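Local structure of endonuclease 8-like 3 (7JL5) at residues C17-V22 against Q32-P37; F79-L84 against N91-A96. The protein belongs to the endonuclease VIII-like family and is represented here by a region of two GRF zinc fingers, each holding one zinc ion. One frame throughout, in Å; residues are numbered along the deposited sequence.

Contact 1 (C17-V22 against Q32-P37). With ZN (zinc ion), chain C.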
loop_
_atom_site.group_PDB
_atom_site.type_symbol
_atom_site.label_atom_id
_atom_site.label_comp_id
_atom_site.label_asym_id
_atom_site.label_seq_id
_atom_site.Cartn_x
_atom_site.Cartn_y
_atom_site.Cartn_z
ATOM N N CYS A 17 -10.748 3.515 -4.324
ATOM C CA CYS A 17 -10.071 2.238 -4.472
ATOM C C CYS A 17 -9.664 1.663 -3.122
ATOM O O CYS A 17 -9.463 2.387 -2.143
ATOM C CB CYS A 17 -8.827 2.395 -5.345
ATOM S SG CYS A 17 -9.158 2.926 -7.033
ATOM N N ILE A 18 -9.538 0.337 -3.082
ATOM C CA ILE A 18 -8.947 -0.341 -1.940
ATOM C C ILE A 18 -7.462 -0.544 -2.215
ATOM O O ILE A 18 -7.010 -0.549 -3.366
ATOM C CB ILE A 18 -9.634 -1.689 -1.636
ATOM C CG1 ILE A 18 -9.614 -2.587 -2.875
ATOM C CG2 ILE A 18 -11.052 -1.460 -1.142
ATOM C CD1 ILE A 18 -10.004 -4.022 -2.595
ATOM N N LEU A 19 -6.697 -0.727 -1.143
ATOM C CA LEU A 19 -5.261 -0.974 -1.225
ATOM C C LEU A 19 -5.024 -2.468 -1.045
ATOM O O LEU A 19 -5.139 -2.990 0.069
ATOM C CB LEU A 19 -4.511 -0.173 -0.164
ATOM C CG LEU A 19 -2.985 -0.190 -0.265
ATOM C CD1 LEU A 19 -2.525 0.726 -1.391
ATOM C CD2 LEU A 19 -2.339 0.202 1.059
ATOM N N ARG A 20 -4.703 -3.157 -2.133
ATOM C CA ARG A 20 -4.408 -4.580 -2.091
ATOM C C ARG A 20 -2.903 -4.808 -2.158
ATOM O O ARG A 20 -2.132 -3.932 -2.555
ATOM C CB ARG A 20 -5.106 -5.317 -3.238
ATOM C CG ARG A 20 -6.588 -5.559 -2.999
ATOM C CD ARG A 20 -7.030 -6.887 -3.593
ATOM N NE ARG A 20 -7.506 -6.756 -4.967
ATOM C CZ ARG A 20 -7.637 -7.777 -5.810
ATOM N NH1 ARG A 20 -7.313 -9.003 -5.423
ATOM N NH2 ARG A 20 -8.084 -7.570 -7.041
ATOM N N VAL A 21 -2.491 -6.005 -1.750
ATOM C CA VAL A 21 -1.093 -6.412 -1.749
ATOM C C VAL A 21 -0.944 -7.600 -2.682
ATOM O O VAL A 21 -1.717 -8.565 -2.595
ATOM C CB VAL A 21 -0.606 -6.766 -0.332
ATOM C CG1 VAL A 21 0.675 -7.584 -0.398
ATOM C CG2 VAL A 21 -0.391 -5.502 0.485
ATOM N N VAL A 22 0.047 -7.540 -3.569
ATOM C CA VAL A 22 0.300 -8.641 -4.489
ATOM C C VAL A 22 0.726 -9.873 -3.699
ATOM O O VAL A 22 1.901 -10.025 -3.344
ATOM C CB VAL A 22 1.363 -8.269 -5.537
ATOM C CG1 VAL A 22 1.920 -9.526 -6.192
ATOM C CG2 VAL A 22 0.768 -7.339 -6.581
ATOM N N GLN A 32 2.109 -2.845 -2.943
ATOM C CA GLN A 32 0.725 -2.432 -2.775
ATOM C C GLN A 32 0.222 -1.719 -4.022
ATOM O O GLN A 32 0.977 -1.037 -4.723
ATOM C CB GLN A 32 0.593 -1.513 -1.559
ATOM C CG GLN A 32 1.334 -2.014 -0.328
ATOM C CD GLN A 32 1.405 -0.976 0.775
ATOM O OE1 GLN A 32 1.993 0.092 0.602
ATOM N NE2 GLN A 32 0.803 -1.285 1.915
ATOM N N PHE A 33 -1.071 -1.881 -4.294
ATOM C CA PHE A 33 -1.680 -1.277 -5.468
ATOM C C PHE A 33 -3.143 -0.964 -5.191
ATOM O O PHE A 33 -3.830 -1.720 -4.500
ATOM C CB PHE A 33 -1.563 -2.197 -6.691
ATOM C CG PHE A 33 -2.295 -3.500 -6.540
ATOM C CD1 PHE A 33 -1.693 -4.579 -5.914
ATOM C CD2 PHE A 33 -3.585 -3.645 -7.022
ATOM C CE1 PHE A 33 -2.365 -5.777 -5.772
ATOM C CE2 PHE A 33 -4.262 -4.843 -6.882
ATOM C CZ PHE A 33 -3.651 -5.910 -6.256
ATOM N N TYR A 34 -3.606 0.157 -5.735
ATOM C CA TYR A 34 -5.013 0.514 -5.674
ATOM C C TYR A 34 -5.799 -0.264 -6.719
ATOM O O TYR A 34 -5.384 -0.376 -7.881
ATOM C CB TYR A 34 -5.199 2.013 -5.902
ATOM C CG TYR A 34 -4.576 2.869 -4.831
ATOM C CD1 TYR A 34 -4.979 2.757 -3.507
ATOM C CD2 TYR A 34 -3.592 3.796 -5.141
ATOM C CE1 TYR A 34 -4.416 3.539 -2.522
ATOM C CE2 TYR A 34 -3.022 4.585 -4.161
ATOM C CZ TYR A 34 -3.438 4.452 -2.853
ATOM O OH TYR A 34 -2.875 5.233 -1.870
ATOM N N ALA A 35 -6.948 -0.787 -6.288
ATOM C CA ALA A 35 -7.811 -1.602 -7.127
ATOM C C ALA A 35 -9.265 -1.256 -6.838
ATOM O O ALA A 35 -9.586 -0.574 -5.859
ATOM C CB ALA A 35 -7.565 -3.099 -6.898
ATOM N N CYS A 36 -10.146 -1.752 -7.701
ATOM C CA CYS A 36 -11.567 -1.468 -7.576
ATOM C C CYS A 36 -12.087 -1.949 -6.222
ATOM O O CYS A 36 -11.682 -3.016 -5.743
ATOM C CB CYS A 36 -12.340 -2.144 -8.711
ATOM S SG CYS A 36 -14.079 -1.685 -8.840
ATOM N N PRO A 37 -12.981 -1.193 -5.579
ATOM C CA PRO A 37 -13.460 -1.571 -4.243
ATOM C C PRO A 37 -14.680 -2.478 -4.209
ATOM O O PRO A 37 -15.055 -2.923 -3.116
ATOM C CB PRO A 37 -13.801 -0.206 -3.621
ATOM C CG PRO A 37 -14.292 0.593 -4.795
ATOM C CD PRO A 37 -13.449 0.149 -5.978
HETATM ZN ZN ZN C . -14.371 0.109 -10.431
#
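Ile18 with Ala35 and Arg20 with Phe33 form the two hydrogen-bonded pairs of an antiparallel hairpin, whose strand segments 18-21 and 32-35 run at 138° to each other, a marked twist. Each pair is closed by reciprocal N-H to O=C bonds; Arg20 N to Phe33 O, for example, measures 2.9 Å. On the face carrying Arg20 and Phe33, the end of the Phe33 ring comes nearer strand 18-21 than its base, and Arg20 CB lies over one face of the ring in a CH-pi contact, 3.9 Å from the centroid. The guanidinium plane is turned 55° from the ring, which argues against a parallel stack. Val22 CG2 comes to 3.6 Å from Phe33 CE1, the two side chains crossing at about a right angle. On the other face, Leu19 divides its two methyls: CD1 approaches Tyr34 CE1 at 3.6 Å, while CD2 lies against the amide end of Gln32, whose NE2 is hydrogen-bonded to Met65 O. Cys36, just beyond the strand, binds zinc with Cys10, His13 and Cys44. Strand 32-35 is central in its three-stranded sheet, with strand 47-49 on its other flank; Phe33 stacks on Phe47 and also touches Trp49.

Contact 2 (F79-L84 against N91-A96); sequences FFVCPL and NFFQWA. With ZN (zinc ion), chain D.
Phe79, Phe93 and Trp95 bring three aromatic side chains together on one face of an antiparallel strand pair. The Phe79 and Phe93 rings meet obliquely, with centroids 5.3 Å apart and planes inclined at 35°. Phe93 CE1 comes nearest, at 3.3 Å from Phe79 CD2, with Phe93 CZ beside Phe79 CB. Toward Trp95 the Phe79 ring is turned much more steeply: its plane stands 77° from the six-membered ring, with centroids 5.8 Å apart, and Phe79 CB packs against Trp95 CE3 at 3.9 Å. Phe93 completes the cluster within segment 91-96, since its CZ lies 3.6 Å above the Trp95 ring plane, over the centre.

Phe80 points to the other face. Its CB meets Phe92 CE2 at 3.8 Å, and its CE2 meets Ala96 CB at the same separation. Phe92 CG lies anti to the backbone N (chi1 174°), and the end of the ring comes nearer Phe80 than its base. Between the two faces, Phe80 N donates to Gln94 O at 2.8 Å, whereas the return bond from Gln94 N to Phe80 O is longer, at 3.3 Å. Cys82, past the strand end, binds zinc with Cys57, His59 and Cys90.

Only these two backbone bonds join the segments, and the closest side-chain to side-chain contacts are between carbon atoms. The chemistry therefore implies a division of roles: the two backbone bonds fix the pairing, and apolar and aromatic packing fills both faces, with no salt bridge or side-chain hydrogen bond between the segments.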
loop_
_atom_site.group_PDB
_atom_site.type_symbol
_atom_site.label_atom_id
_atom_site.label_comp_id
_atom_site.label_asym_id
_atom_site.label_seq_id
_atom_site.Cartn_x
_atom_site.Cartn_y
_atom_site.Cartn_z
ATOM N N PHE A 79 1.285 5.382 7.948
ATOM C CA PHE A 79 2.710 5.660 8.071
ATOM C C PHE A 79 3.478 4.775 7.100
ATOM O O PHE A 79 2.914 3.894 6.450
ATOM C CB PHE A 79 3.209 5.477 9.515
ATOM C CG PHE A 79 2.826 4.164 10.146
ATOM C CD1 PHE A 79 1.577 3.993 10.723
ATOM C CD2 PHE A 79 3.728 3.115 10.198
ATOM C CE1 PHE A 79 1.229 2.795 11.319
ATOM C CE2 PHE A 79 3.387 1.915 10.798
ATOM C CZ PHE A 79 2.135 1.755 11.357
ATOM N N PHE A 80 4.779 5.032 6.991
ATOM C CA PHE A 80 5.643 4.341 6.044
ATOM C C PHE A 80 6.793 3.667 6.779
ATOM O O PHE A 80 7.349 4.227 7.729
ATOM C CB PHE A 80 6.187 5.311 4.987
ATOM C CG PHE A 80 5.121 5.935 4.133
ATOM C CD1 PHE A 80 4.533 5.219 3.105
ATOM C CD2 PHE A 80 4.706 7.238 4.359
ATOM C CE1 PHE A 80 3.552 5.789 2.319
ATOM C CE2 PHE A 80 3.726 7.814 3.575
ATOM C CZ PHE A 80 3.148 7.087 2.554
ATOM N N VAL A 81 7.148 2.461 6.332
ATOM C CA VAL A 81 8.201 1.669 6.956
ATOM C C VAL A 81 9.012 0.961 5.878
ATOM O O VAL A 81 8.651 0.945 4.701
ATOM C CB VAL A 81 7.636 0.633 7.955
ATOM C CG1 VAL A 81 6.947 1.329 9.113
ATOM C CG2 VAL A 81 6.678 -0.313 7.247
ATOM N N CYS A 82 10.124 0.369 6.303
ATOM C CA CYS A 82 10.942 -0.437 5.408
ATOM C C CYS A 82 10.288 -1.756 4.991
ATOM O O CYS A 82 9.741 -2.468 5.836
ATOM C CB CYS A 82 12.235 -0.843 6.112
ATOM S SG CYS A 82 13.418 -1.737 5.095
ATOM N N PRO A 83 10.235 -2.044 3.675
ATOM C CA PRO A 83 9.487 -3.229 3.229
ATOM C C PRO A 83 10.174 -4.585 3.192
ATOM O O PRO A 83 9.861 -5.396 2.314
ATOM C CB PRO A 83 9.139 -2.779 1.803
ATOM C CG PRO A 83 10.443 -2.148 1.351
ATOM C CD PRO A 83 10.984 -1.423 2.589
ATOM N N LEU A 84 11.086 -4.870 4.121
ATOM C CA LEU A 84 11.973 -6.013 3.960
ATOM C C LEU A 84 11.757 -7.146 4.955
ATOM O O LEU A 84 12.343 -8.220 4.771
ATOM C CB LEU A 84 13.440 -5.562 4.051
ATOM C CG LEU A 84 14.043 -4.917 2.804
ATOM C CD1 LEU A 84 15.547 -4.761 2.979
ATOM C CD2 LEU A 84 13.733 -5.725 1.557
ATOM N N ASN A 91 15.566 1.393 9.809
ATOM C CA ASN A 91 14.887 2.103 10.883
ATOM C C ASN A 91 13.990 3.228 10.379
ATOM O O ASN A 91 13.553 4.062 11.178
ATOM C CB ASN A 91 15.919 2.659 11.868
ATOM C CG ASN A 91 16.788 3.740 11.254
ATOM O OD1 ASN A 91 17.594 3.475 10.362
ATOM N ND2 ASN A 91 16.631 4.967 11.737
ATOM N N PHE A 92 13.692 3.259 9.083
ATOM C CA PHE A 92 12.912 4.350 8.514
ATOM C C PHE A 92 11.474 4.314 9.019
ATOM O O PHE A 92 10.838 3.257 9.053
ATOM C CB PHE A 92 12.939 4.270 6.985
ATOM C CG PHE A 92 12.040 5.266 6.305
ATOM C CD1 PHE A 92 12.415 6.594 6.190
ATOM C CD2 PHE A 92 10.825 4.872 5.770
ATOM C CE1 PHE A 92 11.592 7.512 5.564
ATOM C CE2 PHE A 92 9.997 5.786 5.142
ATOM C CZ PHE A 92 10.382 7.107 5.040
ATOM N N PHE A 93 10.969 5.480 9.421
ATOM C CA PHE A 93 9.565 5.654 9.760
ATOM C C PHE A 93 9.160 7.073 9.383
ATOM O O PHE A 93 9.950 8.008 9.539
ATOM C CB PHE A 93 9.290 5.415 11.249
ATOM C CG PHE A 93 7.887 5.758 11.661
ATOM C CD1 PHE A 93 6.889 4.799 11.636
ATOM C CD2 PHE A 93 7.564 7.043 12.063
ATOM C CE1 PHE A 93 5.598 5.115 12.010
ATOM C CE2 PHE A 93 6.276 7.363 12.434
ATOM C CZ PHE A 93 5.292 6.398 12.409
ATOM N N GLN A 94 7.928 7.227 8.902
ATOM C CA GLN A 94 7.442 8.533 8.475
ATOM C C GLN A 94 5.922 8.524 8.452
ATOM O O GLN A 94 5.315 7.638 7.843
ATOM C CB GLN A 94 7.994 8.892 7.090
ATOM C CG GLN A 94 7.549 10.247 6.574
ATOM C CD GLN A 94 8.211 10.613 5.260
ATOM O OE1 GLN A 94 9.435 10.696 5.169
ATOM N NE2 GLN A 94 7.401 10.831 4.231
ATOM N N TRP A 95 5.316 9.510 9.112
ATOM C CA TRP A 95 3.871 9.677 9.042
ATOM C C TRP A 95 3.463 10.129 7.645
ATOM O O TRP A 95 4.162 10.914 6.998
ATOM C CB TRP A 95 3.392 10.700 10.072
ATOM C CG TRP A 95 3.473 10.236 11.494
ATOM C CD1 TRP A 95 4.321 10.698 12.460
ATOM C CD2 TRP A 95 2.674 9.222 12.113
ATOM N NE1 TRP A 95 4.099 10.033 13.642
ATOM C CE2 TRP A 95 3.092 9.121 13.456
ATOM C CE3 TRP A 95 1.646 8.388 11.663
ATOM C CZ2 TRP A 95 2.520 8.221 14.350
ATOM C CZ3 TRP A 95 1.079 7.495 12.552
ATOM C CH2 TRP A 95 1.517 7.418 13.881
ATOM N N ALA A 96 2.321 9.631 7.181
ATOM C CA ALA A 96 1.778 10.038 5.890
ATOM C C ALA A 96 1.209 11.451 5.983
ATOM O O ALA A 96 1.128 12.166 4.985
ATOM C CB ALA A 96 0.711 9.063 5.430
HETATM ZN ZN ZN D . 14.913 -0.123 4.472
#

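In the fold
Contact 1 closes before contact 2 opens along the chain, and the two lie on opposite sides of its centre, with their own centres about 19 Å apart and their nearest atoms about 6 Å apart. Each belongs to a separate three-stranded antiparallel sheet and a separate GRF zinc finger. Contact 1 joins the first and middle strands of its sheet (18-21 and 32-35), contact 2 the middle and last (78-81 and 93-95). In both, the middle strand leads into a zinc-binding cysteine, Cys36 or Cys82. The region is thus built as two fingers in series, each with its own metal site, and the Gln32-Met65 hydrogen bond links their sheets.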